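Long-range contact in hypothetical protein, IPT/TIG domain protein (Bacteroides ovatus, PDB 4HW6), which is of unknown function but probably binds carbohydrate as an auxiliary nutrient-binding protein, pairing an IPT/TIG domain with a six-bladed beta-propeller: residues V111-G116 with N423-K428. Residues are numbered along the deposited sequence; the frame is centred on the assembly and turned at random.
Sequences VTTFLG and NHRVRK
T112 and K428 form an antiparallel hydrogen-bonded pair and T113 faces R427 in the next, non-hydrogen-bonded one, before a classic beta bulge sets both F114 and L115 against V426; the directions of segments 111-115 and 425-428 differ by 136°. Strands 109-115 and 425-431, from opposite ends of the propeller sequence, share one antiparallel sheet, consistent with closure of the six-bladed ring. T112 N to K428 O and K428 N to T112 O, both 2.8 Å, join the two strands there. At the bulge V426 O accepts two bonds, from F114 N at 2.9 Å and from L115 N at 3.2 Å, while V426 N returns to L115 O. F114 CG stands anti to the backbone N (chi1 176°), laying the ring beside V426. V426 CG1 meets the ring edge in plane, 3.9 Å from F114 CD2. Y417 of strand 415-420 stacks with this ring. On the face of T113 and R427, the R427 chain bends about CB-CG and again about CG-CD, and V111 CG1 sits over one face of its guanidinium, 3.4 Å from NH2. Salt bridges to D420 and D392 hold that group, and D392 also bonds T113 OG1 along with Y390. A leucine in place of R427 would probably leave D420 and D392 without their cationic partner and V111 CG1 without its flat neighbour. The backbone angles of G116 call for glycine, and a CB there would also run into H424 O. Beside it the extended R425 chain passes T113 CG2, with NH2 bonded to N122, and a water accepts from R425 NE at 2.9 Å and donates to G116 O at 2.7 Å.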
loop_
_atom_site.group_PDB
_atom_site.type_symbol
_atom_site.label_atom_id
_atom_site.label_comp_id
_atom_site.label_asym_id
_atom_site.label_seq_id
_atom_site.Cartn_x
_atom_site.Cartn_y
_atom_site.Cartn_z
ATOM N N VAL A 111 -2.183 -6.195 10.112
ATOM C CA VAL A 111 -3.039 -6.435 8.973
ATOM C C VAL A 111 -4.485 -6.347 9.459
ATOM O O VAL A 111 -4.838 -6.919 10.509
ATOM C CB VAL A 111 -2.794 -7.798 8.304
ATOM C CG1 VAL A 111 -3.696 -7.909 7.074
ATOM C CG2 VAL A 111 -1.321 -8.012 7.923
ATOM N N THR A 112 -5.319 -5.608 8.722
ATOM C CA THR A 112 -6.748 -5.537 8.987
ATOM C C THR A 112 -7.514 -5.820 7.672
ATOM O O THR A 112 -6.904 -5.930 6.604
ATOM C CB THR A 112 -7.190 -4.177 9.552
ATOM O OG1 THR A 112 -6.724 -3.109 8.714
ATOM C CG2 THR A 112 -6.690 -3.990 10.965
ATOM N N THR A 113 -8.834 -5.941 7.760
ATOM C CA THR A 113 -9.668 -6.103 6.568
ATOM C C THR A 113 -10.374 -4.789 6.253
ATOM O O THR A 113 -11.088 -4.261 7.091
ATOM C CB THR A 113 -10.670 -7.261 6.748
ATOM O OG1 THR A 113 -9.920 -8.467 6.997
ATOM C CG2 THR A 113 -11.549 -7.421 5.498
ATOM N N PHE A 114 -10.140 -4.272 5.044
ATOM C CA PHE A 114 -10.649 -2.987 4.599
ATOM C C PHE A 114 -11.970 -3.115 3.822
ATOM O O PHE A 114 -12.956 -2.446 4.153
ATOM C CB PHE A 114 -9.569 -2.296 3.758
ATOM C CG PHE A 114 -9.987 -0.980 3.149
ATOM C CD1 PHE A 114 -10.638 -0.021 3.900
ATOM C CD2 PHE A 114 -9.692 -0.705 1.825
ATOM C CE1 PHE A 114 -11.031 1.186 3.323
ATOM C CE2 PHE A 114 -10.068 0.497 1.252
ATOM C CZ PHE A 114 -10.740 1.430 1.998
ATOM N N LEU A 115 -12.000 -3.986 2.817
ATOM C CA LEU A 115 -13.212 -4.173 2.018
ATOM C C LEU A 115 -13.459 -5.634 1.696
ATOM O O LEU A 115 -12.510 -6.412 1.478
ATOM C CB LEU A 115 -13.117 -3.405 0.702
ATOM C CG LEU A 115 -13.013 -1.886 0.757
ATOM C CD1 LEU A 115 -12.484 -1.355 -0.566
ATOM C CD2 LEU A 115 -14.366 -1.262 1.108
ATOM N N GLY A 116 -14.748 -5.973 1.630
ATOM C CA GLY A 116 -15.203 -7.302 1.245
ATOM C C GLY A 116 -15.736 -8.074 2.422
ATOM O O GLY A 116 -15.095 -8.105 3.490
ATOM N N ASN A 423 -9.048 -14.872 -0.385
ATOM C CA ASN A 423 -9.935 -14.428 0.686
ATOM C C ASN A 423 -10.961 -13.421 0.201
ATOM O O ASN A 423 -11.847 -13.037 0.944
ATOM C CB ASN A 423 -9.122 -13.833 1.836
ATOM C CG ASN A 423 -8.395 -14.892 2.616
ATOM O OD1 ASN A 423 -8.934 -15.997 2.818
ATOM N ND2 ASN A 423 -7.168 -14.592 3.034
ATOM N N HIS A 424 -10.820 -12.983 -1.051
ATOM C CA HIS A 424 -11.813 -12.157 -1.729
ATOM C C HIS A 424 -12.007 -10.818 -1.059
ATOM O O HIS A 424 -13.076 -10.216 -1.144
ATOM C CB HIS A 424 -13.088 -12.966 -1.888
ATOM C CG HIS A 424 -12.847 -14.247 -2.634
ATOM N ND1 HIS A 424 -12.602 -14.271 -3.994
ATOM C CD2 HIS A 424 -12.731 -15.527 -2.203
ATOM C CE1 HIS A 424 -12.347 -15.518 -4.368
ATOM N NE2 HIS A 424 -12.418 -16.298 -3.300
ATOM N N ARG A 425 -10.919 -10.328 -0.464
ATOM C CA ARG A 425 -10.941 -9.104 0.304
ATOM C C ARG A 425 -9.749 -8.229 -0.021
ATOM O O ARG A 425 -8.667 -8.739 -0.364
ATOM C CB ARG A 425 -10.897 -9.435 1.798
ATOM C CG ARG A 425 -12.155 -10.078 2.372
ATOM C CD ARG A 425 -11.750 -10.751 3.661
ATOM N NE ARG A 425 -12.821 -11.362 4.423
ATOM C CZ ARG A 425 -13.053 -12.674 4.528
ATOM N NH1 ARG A 425 -12.373 -13.599 3.824
ATOM N NH2 ARG A 425 -14.038 -13.062 5.347
ATOM N N VAL A 426 -9.944 -6.921 0.156
ATOM C CA VAL A 426 -8.836 -5.977 0.267
ATOM C C VAL A 426 -8.428 -5.884 1.735
ATOM O O VAL A 426 -9.225 -5.505 2.605
ATOM C CB VAL A 426 -9.200 -4.570 -0.250
ATOM C CG1 VAL A 426 -7.997 -3.646 -0.138
ATOM C CG2 VAL A 426 -9.694 -4.629 -1.689
ATOM N N ARG A 427 -7.181 -6.227 2.002
ATOM C CA ARG A 427 -6.602 -6.151 3.331
ATOM C C ARG A 427 -5.833 -4.823 3.428
ATOM O O ARG A 427 -5.451 -4.230 2.411
ATOM C CB ARG A 427 -5.658 -7.321 3.583
ATOM C CG ARG A 427 -6.219 -8.709 3.297
ATOM C CD ARG A 427 -7.254 -9.159 4.303
ATOM N NE ARG A 427 -6.704 -9.529 5.607
ATOM C CZ ARG A 427 -5.976 -10.615 5.877
ATOM N NH1 ARG A 427 -5.716 -11.525 4.975
ATOM N NH2 ARG A 427 -5.547 -10.817 7.103
ATOM N N LYS A 428 -5.663 -4.345 4.649
ATOM C CA LYS A 428 -4.898 -3.126 4.911
ATOM C C LYS A 428 -3.730 -3.429 5.842
ATOM O O LYS A 428 -3.864 -4.213 6.781
ATOM C CB LYS A 428 -5.815 -2.079 5.507
ATOM C CG LYS A 428 -5.182 -0.745 5.881
ATOM C CD LYS A 428 -6.320 0.182 6.324
ATOM C CE LYS A 428 -5.860 1.385 7.094
ATOM N NZ LYS A 428 -7.066 2.179 7.519
HETATM O O HOH W 1 -4.290 -2.233 9.271
HETATM O O HOH W 2 -14.732 -9.608 5.746
#